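Local coordinates for protein GH26A (Muricauda sp. MAR_2010_75, PDB 6Q75) that probably hydrolyses beta-linked polysaccharides such as mannans, as a family 26 glycoside hydrolase from a marine bacterium, at residues Lys196-Leu201 and His241-Ile246; Asp250-Asp255 and Met297-Trp302. All blocks are in the same frame, centred on the assembly; numbering follows the deposited sequence.

Contact 1 of 2, residues Lys196-Leu201 and His241-Ile246; sequences KLWKQL and HKYVDI
Lys199 and Tyr243 mark the closest backbone approach, their CA atoms 7.1 Å apart, where a turn of helix 194-208 lies against the 3-10 turn and following loop that lead into strand 246-251. The polar link comes from Trp198. Its indole NE1 donates to Tyr243 O at 2.9 Å, with an N-H...O angle of 161° and the acceptor almost in the indole plane. At the other end the geometry is less regular, since the donor sits 44° above the carbonyl plane and off the lone-pair positions. The Trp198 side chain reaches this carbonyl because CG stands anti to the backbone N (chi1 -176°), which sends the ring out from the helix. The indole edge then slides past the tyrosine, Trp198 CD1 lying 3.7 Å from Tyr243 CB, while Val244 CG2 lies 4.1 Å from Trp198 CZ2. Lys199 acts through its methylenes: CG rests over one face of the Tyr243 phenol, 3.8 Å from the ring centroid and close to the normal, a CH-pi contact. Lys242 CG covers the opposite face, so the phenol is clasped between two aliphatic lysine stems, and Tyr202 meets it edge-to-face. A leucine in place of Trp198 has no N-H to offer, so Tyr243 O would probably be left without this donor and a gap is likely to open beside Val244 CG2. Trp218 of strand 214-221 packs edge-to-face with the same indole. The contact thus joins helix 194-208, on the outside of the (beta/alpha)8 barrel, to the loop between its strands 214-221 and 246-251.

Contact 2 of 2, residues Asp250-Asp255 and Met297-Trp302; sequences DVYHGD and MVWSNW
Tyr252 meets Trp299 and Trp302 across the mouth of a (beta/alpha)8 barrel, just beyond the C-terminal ends of strands 246-251 and 293-299, the rim where enzymes of this fold carry their active sites. The backbones stay well apart, with the CA atoms of Tyr252 and Trp299 separated by 9.4 Å, and the contact is made by side chains. Each segment turns sharply here: a type I' turn runs from Tyr252 to Asp255, and a type II' turn from Trp299 to Trp302 is closed by Trp302 N to Trp299 O at 2.9 Å. That second turn brings two indoles round the one phenol.

The aromatic interaction is a T-shaped pair. The Tyr252 ring directs its CD1-CE1 edge at one face of Trp302, with its centroid 5.5 Å from that of the five-membered ring and the planes at 72°. The nearest atoms, Tyr252 CD1 and Trp302 NE1, are 4.1 Å apart.

Apolar contact with Trp299 comes at the phenol's edge, where Tyr252 CE1 lies 4.1 Å from Trp299 CB. Tyr252 OH also comes to 3.4 Å from Trp299 CG; the far end of the indole turns off from the tyrosine. The Trp299 ring stacks on His51 and lies beside bound Tris and glycerol, probably from the crystallisation liquor, which suggests a pocket that could accept a sugar.

The polar end of Tyr252 is held outside the two segments: OH is hydrogen-bonded to Glu277 OE1, on strand 273-278 between the two contacting strands, and makes a weak hydrogen bond to the Tris molecule. CG of Tyr252 is anti to its carbonyl carbon (chi1 -74°), a torsion that carries the phenol across to Trp299, where Tyr252 OH ends 3.2 Å from Trp299 CB.

In the fold
The two contacts come in series along the chain, contact 1 closing before contact 2 opens, and both belong to one (beta/alpha)8 barrel of family 26. Their centres are 25 Å apart, on opposite sides of the chain's centre. Strand 246-251 connects them: 241-246 leads into its start and 250-255 runs out of its end. Contact 1 thus ties the strand's entry to helix 194-208 on the outside of the barrel. Contact 2 reaches from the strand's exit, past strand 273-278, to strand 293-299 at the C-terminal rim. One strand therefore passes from the barrel's outer framework to the pocket that probably receives the substrate.

Contact 1 of 2, residues Lys196-Leu201 and His241-Ile246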
loop_
_atom_site.group_PDB
_atom_site.type_symbol
_atom_site.label_atom_id
_atom_site.label_comp_id
_atom_site.label_asym_id
_atom_site.label_seq_id
_atom_site.Cartn_x
_atom_site.Cartn_y
_atom_site.Cartn_z
ATOM N N LYS A 196 6.684 -13.283 -10.244
ATOM C CA LYS A 196 8.106 -13.156 -10.546
ATOM C C LYS A 196 8.559 -11.700 -10.472
ATOM O O LYS A 196 9.696 -11.428 -10.056
ATOM C CB LYS A 196 8.402 -13.760 -11.923
ATOM C CG LYS A 196 9.904 -13.824 -12.245
ATOM C CD LYS A 196 10.176 -14.344 -13.646
ATOM C CE LYS A 196 11.587 -14.954 -13.728
ATOM N NZ LYS A 196 11.822 -15.787 -14.953
ATOM N N LEU A 197 7.689 -10.758 -10.861
ATOM C CA LEU A 197 7.983 -9.346 -10.642
ATOM C C LEU A 197 8.094 -9.036 -9.151
ATOM O O LEU A 197 9.012 -8.330 -8.722
ATOM C CB LEU A 197 6.908 -8.464 -11.296
ATOM C CG LEU A 197 6.986 -6.962 -10.975
ATOM C CD1 LEU A 197 8.352 -6.419 -11.446
ATOM C CD2 LEU A 197 5.827 -6.155 -11.638
ATOM N N TRP A 198 7.151 -9.536 -8.347
ATOM C CA TRP A 198 7.195 -9.286 -6.911
ATOM C C TRP A 198 8.514 -9.763 -6.315
ATOM O O TRP A 198 9.177 -9.037 -5.558
ATOM C CB TRP A 198 6.022 -9.990 -6.238
ATOM C CG TRP A 198 5.915 -9.729 -4.766
ATOM C CD1 TRP A 198 6.541 -10.400 -3.751
ATOM C CD2 TRP A 198 5.124 -8.714 -4.149
ATOM N NE1 TRP A 198 6.173 -9.861 -2.533
ATOM C CE2 TRP A 198 5.305 -8.825 -2.756
ATOM C CE3 TRP A 198 4.278 -7.715 -4.646
ATOM C CZ2 TRP A 198 4.666 -7.980 -1.851
ATOM C CZ3 TRP A 198 3.653 -6.870 -3.741
ATOM C CH2 TRP A 198 3.862 -7.003 -2.366
ATOM N N LYS A 199 8.921 -10.987 -6.660
ATOM C CA LYS A 199 10.143 -11.538 -6.082
ATOM C C LYS A 199 11.381 -10.798 -6.567
ATOM O O LYS A 199 12.351 -10.651 -5.811
ATOM C CB LYS A 199 10.249 -13.022 -6.413
ATOM C CG LYS A 199 9.127 -13.877 -5.822
ATOM C CD LYS A 199 9.201 -15.257 -6.431
ATOM C CE LYS A 199 7.885 -16.005 -6.400
ATOM N NZ LYS A 199 8.070 -17.265 -7.192
ATOM N N GLN A 200 11.366 -10.324 -7.815
ATOM C CA GLN A 200 12.500 -9.560 -8.335
ATOM C C GLN A 200 12.631 -8.220 -7.618
ATOM O O GLN A 200 13.745 -7.775 -7.298
ATOM C CB GLN A 200 12.352 -9.354 -9.847
ATOM C CG GLN A 200 13.592 -8.788 -10.530
ATOM C CD GLN A 200 13.435 -8.767 -12.048
ATOM O OE1 GLN A 200 13.203 -7.713 -12.656
ATOM N NE2 GLN A 200 13.515 -9.930 -12.652
ATOM N N LEU A 201 11.507 -7.550 -7.369
ATOM C CA LEU A 201 11.558 -6.315 -6.598
ATOM C C LEU A 201 12.021 -6.604 -5.176
ATOM O O LEU A 201 12.815 -5.849 -4.602
ATOM C CB LEU A 201 10.180 -5.641 -6.585
ATOM C CG LEU A 201 10.148 -4.307 -5.813
ATOM C CD1 LEU A 201 10.888 -3.247 -6.601
ATOM C CD2 LEU A 201 8.709 -3.826 -5.576
ATOM N N HIS A 241 3.940 -16.942 1.076
ATOM C CA HIS A 241 4.075 -16.314 2.385
ATOM C C HIS A 241 5.495 -15.851 2.660
ATOM O O HIS A 241 5.695 -14.942 3.471
ATOM C CB HIS A 241 3.636 -17.299 3.472
ATOM C CG HIS A 241 2.223 -17.760 3.305
ATOM N ND1 HIS A 241 1.166 -16.880 3.208
ATOM C CD2 HIS A 241 1.697 -19.001 3.182
ATOM C CE1 HIS A 241 0.044 -17.560 3.051
ATOM N NE2 HIS A 241 0.337 -18.851 3.043
ATOM N N LYS A 242 6.487 -16.430 1.986
ATOM C CA LYS A 242 7.861 -16.030 2.230
ATOM C C LYS A 242 8.132 -14.575 1.845
ATOM O O LYS A 242 9.094 -13.969 2.345
ATOM C CB LYS A 242 8.748 -16.989 1.428
ATOM C CG LYS A 242 10.156 -16.565 1.205
ATOM C CD LYS A 242 10.838 -17.503 0.245
ATOM C CE LYS A 242 12.330 -17.213 0.225
ATOM N NZ LYS A 242 13.128 -18.443 0.411
ATOM N N TYR A 243 7.287 -13.988 0.998
ATOM C CA TYR A 243 7.542 -12.676 0.419
ATOM C C TYR A 243 6.531 -11.621 0.834
ATOM O O TYR A 243 6.570 -10.508 0.290
ATOM C CB TYR A 243 7.531 -12.758 -1.113
ATOM C CG TYR A 243 8.628 -13.656 -1.631
ATOM C CD1 TYR A 243 9.939 -13.236 -1.613
ATOM C CD2 TYR A 243 8.343 -14.912 -2.144
ATOM C CE1 TYR A 243 10.959 -14.054 -2.076
ATOM C CE2 TYR A 243 9.358 -15.730 -2.615
ATOM C CZ TYR A 243 10.658 -15.298 -2.577
ATOM O OH TYR A 243 11.680 -16.107 -3.036
ATOM N N VAL A 244 5.618 -11.931 1.751
ATOM C CA VAL A 244 4.519 -11.016 2.077
ATOM C C VAL A 244 4.348 -10.981 3.596
ATOM O O VAL A 244 4.284 -12.037 4.231
ATOM C CB VAL A 244 3.201 -11.451 1.400
ATOM C CG1 VAL A 244 2.044 -10.544 1.857
ATOM C CG2 VAL A 244 3.324 -11.460 -0.139
ATOM N N ASP A 245 4.266 -9.771 4.182
ATOM C CA ASP A 245 3.979 -9.595 5.609
ATOM C C ASP A 245 2.490 -9.403 5.879
ATOM O O ASP A 245 1.962 -9.934 6.862
ATOM C CB ASP A 245 4.721 -8.368 6.159
ATOM C CG ASP A 245 6.235 -8.590 6.301
ATOM O OD1 ASP A 245 6.665 -9.539 7.014
ATOM O OD2 ASP A 245 6.994 -7.807 5.683
ATOM N N ILE A 246 1.823 -8.619 5.047
ATOM C CA ILE A 246 0.434 -8.215 5.281
ATOM C C ILE A 246 -0.287 -8.295 3.948
ATOM O O ILE A 246 0.276 -7.913 2.918
ATOM C CB ILE A 246 0.383 -6.790 5.862
ATOM C CG1 ILE A 246 1.107 -6.743 7.208
ATOM C CG2 ILE A 246 -1.096 -6.304 6.016
ATOM C CD1 ILE A 246 0.856 -5.501 7.973
#

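Contact 2 of 2, residues Asp250-Asp255 and Met297-Trp302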
loop_
_atom_site.group_PDB
_atom_site.type_symbol
_atom_site.label_atom_id
_atom_site.label_comp_id
_atom_site.label_asym_id
_atom_site.label_seq_id
_atom_site.Cartn_x
_atom_site.Cartn_y
_atom_site.Cartn_z
ATOM N N ASP A 250 -8.311 -3.170 -1.889
ATOM C CA ASP A 250 -8.885 -1.854 -2.135
ATOM C C ASP A 250 -10.376 -2.026 -2.363
ATOM O O ASP A 250 -10.782 -2.835 -3.207
ATOM C CB ASP A 250 -8.233 -1.174 -3.355
ATOM C CG ASP A 250 -6.754 -0.843 -3.110
ATOM O OD1 ASP A 250 -6.283 -1.012 -1.971
ATOM O OD2 ASP A 250 -6.071 -0.406 -4.036
ATOM N N VAL A 251 -11.178 -1.282 -1.599
ATOM C CA VAL A 251 -12.636 -1.419 -1.592
ATOM C C VAL A 251 -13.237 -0.032 -1.779
ATOM O O VAL A 251 -13.159 0.816 -0.877
ATOM C CB VAL A 251 -13.166 -2.063 -0.304
ATOM C CG1 VAL A 251 -14.722 -2.037 -0.322
ATOM C CG2 VAL A 251 -12.647 -3.499 -0.170
ATOM N N TYR A 252 -13.813 0.220 -2.950
ATOM C CA TYR A 252 -14.515 1.457 -3.201
ATOM C C TYR A 252 -16.019 1.182 -3.213
ATOM O O TYR A 252 -16.459 0.033 -3.176
ATOM C CB TYR A 252 -14.060 2.083 -4.530
ATOM C CG TYR A 252 -12.688 2.689 -4.378
ATOM C CD1 TYR A 252 -12.553 4.000 -3.921
ATOM C CD2 TYR A 252 -11.538 1.951 -4.643
ATOM C CE1 TYR A 252 -11.314 4.564 -3.725
ATOM C CE2 TYR A 252 -10.272 2.519 -4.451
ATOM C CZ TYR A 252 -10.180 3.827 -3.993
ATOM O OH TYR A 252 -8.955 4.439 -3.810
ATOM N N HIS A 253 -16.782 2.263 -3.224
ATOM C CA HIS A 253 -18.249 2.235 -3.315
ATOM C C HIS A 253 -18.893 1.495 -2.149
ATOM O O HIS A 253 -20.034 1.040 -2.267
ATOM C CB HIS A 253 -18.708 1.599 -4.626
ATOM C CG HIS A 253 -17.974 2.096 -5.829
ATOM N ND1 HIS A 253 -18.028 3.409 -6.244
ATOM C CD2 HIS A 253 -17.182 1.451 -6.714
ATOM C CE1 HIS A 253 -17.289 3.554 -7.330
ATOM N NE2 HIS A 253 -16.773 2.380 -7.641
ATOM N N GLY A 254 -18.189 1.371 -1.021
ATOM C CA GLY A 254 -18.702 0.659 0.140
ATOM C C GLY A 254 -18.905 -0.828 -0.065
ATOM O O GLY A 254 -19.676 -1.453 0.667
ATOM N N ASP A 255 -18.215 -1.419 -1.042
ATOM C CA ASP A 255 -18.460 -2.800 -1.448
ATOM C C ASP A 255 -17.736 -3.799 -0.539
ATOM O O ASP A 255 -16.945 -4.628 -0.995
ATOM C CB ASP A 255 -18.031 -2.981 -2.898
ATOM C CG ASP A 255 -18.415 -4.342 -3.459
ATOM O OD1 ASP A 255 -19.437 -4.889 -3.002
ATOM O OD2 ASP A 255 -17.674 -4.871 -4.332
ATOM N N MET A 297 -7.396 3.037 4.637
ATOM C CA MET A 297 -6.752 4.260 4.163
ATOM C C MET A 297 -7.661 4.919 3.134
ATOM O O MET A 297 -7.801 4.411 2.020
ATOM C CB MET A 297 -5.370 3.964 3.545
ATOM C CG MET A 297 -4.631 5.261 3.282
ATOM S SD MET A 297 -3.092 5.101 2.352
ATOM C CE MET A 297 -3.700 4.470 0.783
ATOM N N VAL A 298 -8.289 6.038 3.507
ATOM C CA VAL A 298 -9.157 6.749 2.576
ATOM C C VAL A 298 -8.332 7.430 1.494
ATOM O O VAL A 298 -7.242 7.967 1.754
ATOM C CB VAL A 298 -10.034 7.757 3.332
ATOM C CG1 VAL A 298 -10.895 8.540 2.362
ATOM C CG2 VAL A 298 -10.897 7.019 4.300
ATOM N N TRP A 299 -8.833 7.386 0.264
ATOM C CA TRP A 299 -8.094 7.904 -0.886
ATOM C C TRP A 299 -8.308 9.407 -1.006
ATOM O O TRP A 299 -9.343 9.849 -1.492
ATOM C CB TRP A 299 -8.542 7.208 -2.162
ATOM C CG TRP A 299 -7.645 7.592 -3.321
ATOM C CD1 TRP A 299 -7.901 8.516 -4.288
ATOM C CD2 TRP A 299 -6.315 7.110 -3.563
ATOM N NE1 TRP A 299 -6.832 8.597 -5.158
ATOM C CE2 TRP A 299 -5.843 7.749 -4.726
ATOM C CE3 TRP A 299 -5.493 6.167 -2.928
ATOM C CZ2 TRP A 299 -4.565 7.495 -5.261
ATOM C CZ3 TRP A 299 -4.239 5.917 -3.459
ATOM C CH2 TRP A 299 -3.786 6.581 -4.613
ATOM N N SER A 300 -7.314 10.198 -0.606
ATOM C CA SER A 300 -7.361 11.650 -0.807
ATOM C C SER A 300 -8.722 12.290 -0.571
ATOM O O SER A 300 -9.246 12.208 0.540
ATOM C CB SER A 300 -6.852 11.982 -2.200
ATOM O OG SER A 300 -5.472 11.559 -2.263
ATOM N N ASN A 301 -9.290 12.971 -1.577
ATOM C CA ASN A 301 -10.494 13.746 -1.266
ATOM C C ASN A 301 -11.749 12.897 -1.215
ATOM O O ASN A 301 -12.839 13.459 -1.037
ATOM C CB ASN A 301 -10.712 14.910 -2.256
ATOM C CG ASN A 301 -11.617 16.017 -1.666
ATOM O OD1 ASN A 301 -11.480 16.376 -0.497
ATOM N ND2 ASN A 301 -12.547 16.541 -2.473
ATOM N N TRP A 302 -11.649 11.569 -1.337
ATOM C CA TRP A 302 -12.819 10.743 -1.044
ATOM C C TRP A 302 -13.241 10.902 0.411
ATOM O O TRP A 302 -14.393 10.603 0.754
ATOM C CB TRP A 302 -12.537 9.280 -1.383
ATOM C CG TRP A 302 -12.809 8.876 -2.817
ATOM C CD1 TRP A 302 -13.720 7.954 -3.242
ATOM C CD2 TRP A 302 -12.166 9.375 -4.010
ATOM N NE1 TRP A 302 -13.693 7.843 -4.612
ATOM C CE2 TRP A 302 -12.746 8.704 -5.110
ATOM C CE3 TRP A 302 -11.172 10.327 -4.250
ATOM C CZ2 TRP A 302 -12.355 8.950 -6.430
ATOM C CZ3 TRP A 302 -10.781 10.569 -5.555
ATOM C CH2 TRP A 302 -11.376 9.885 -6.630
#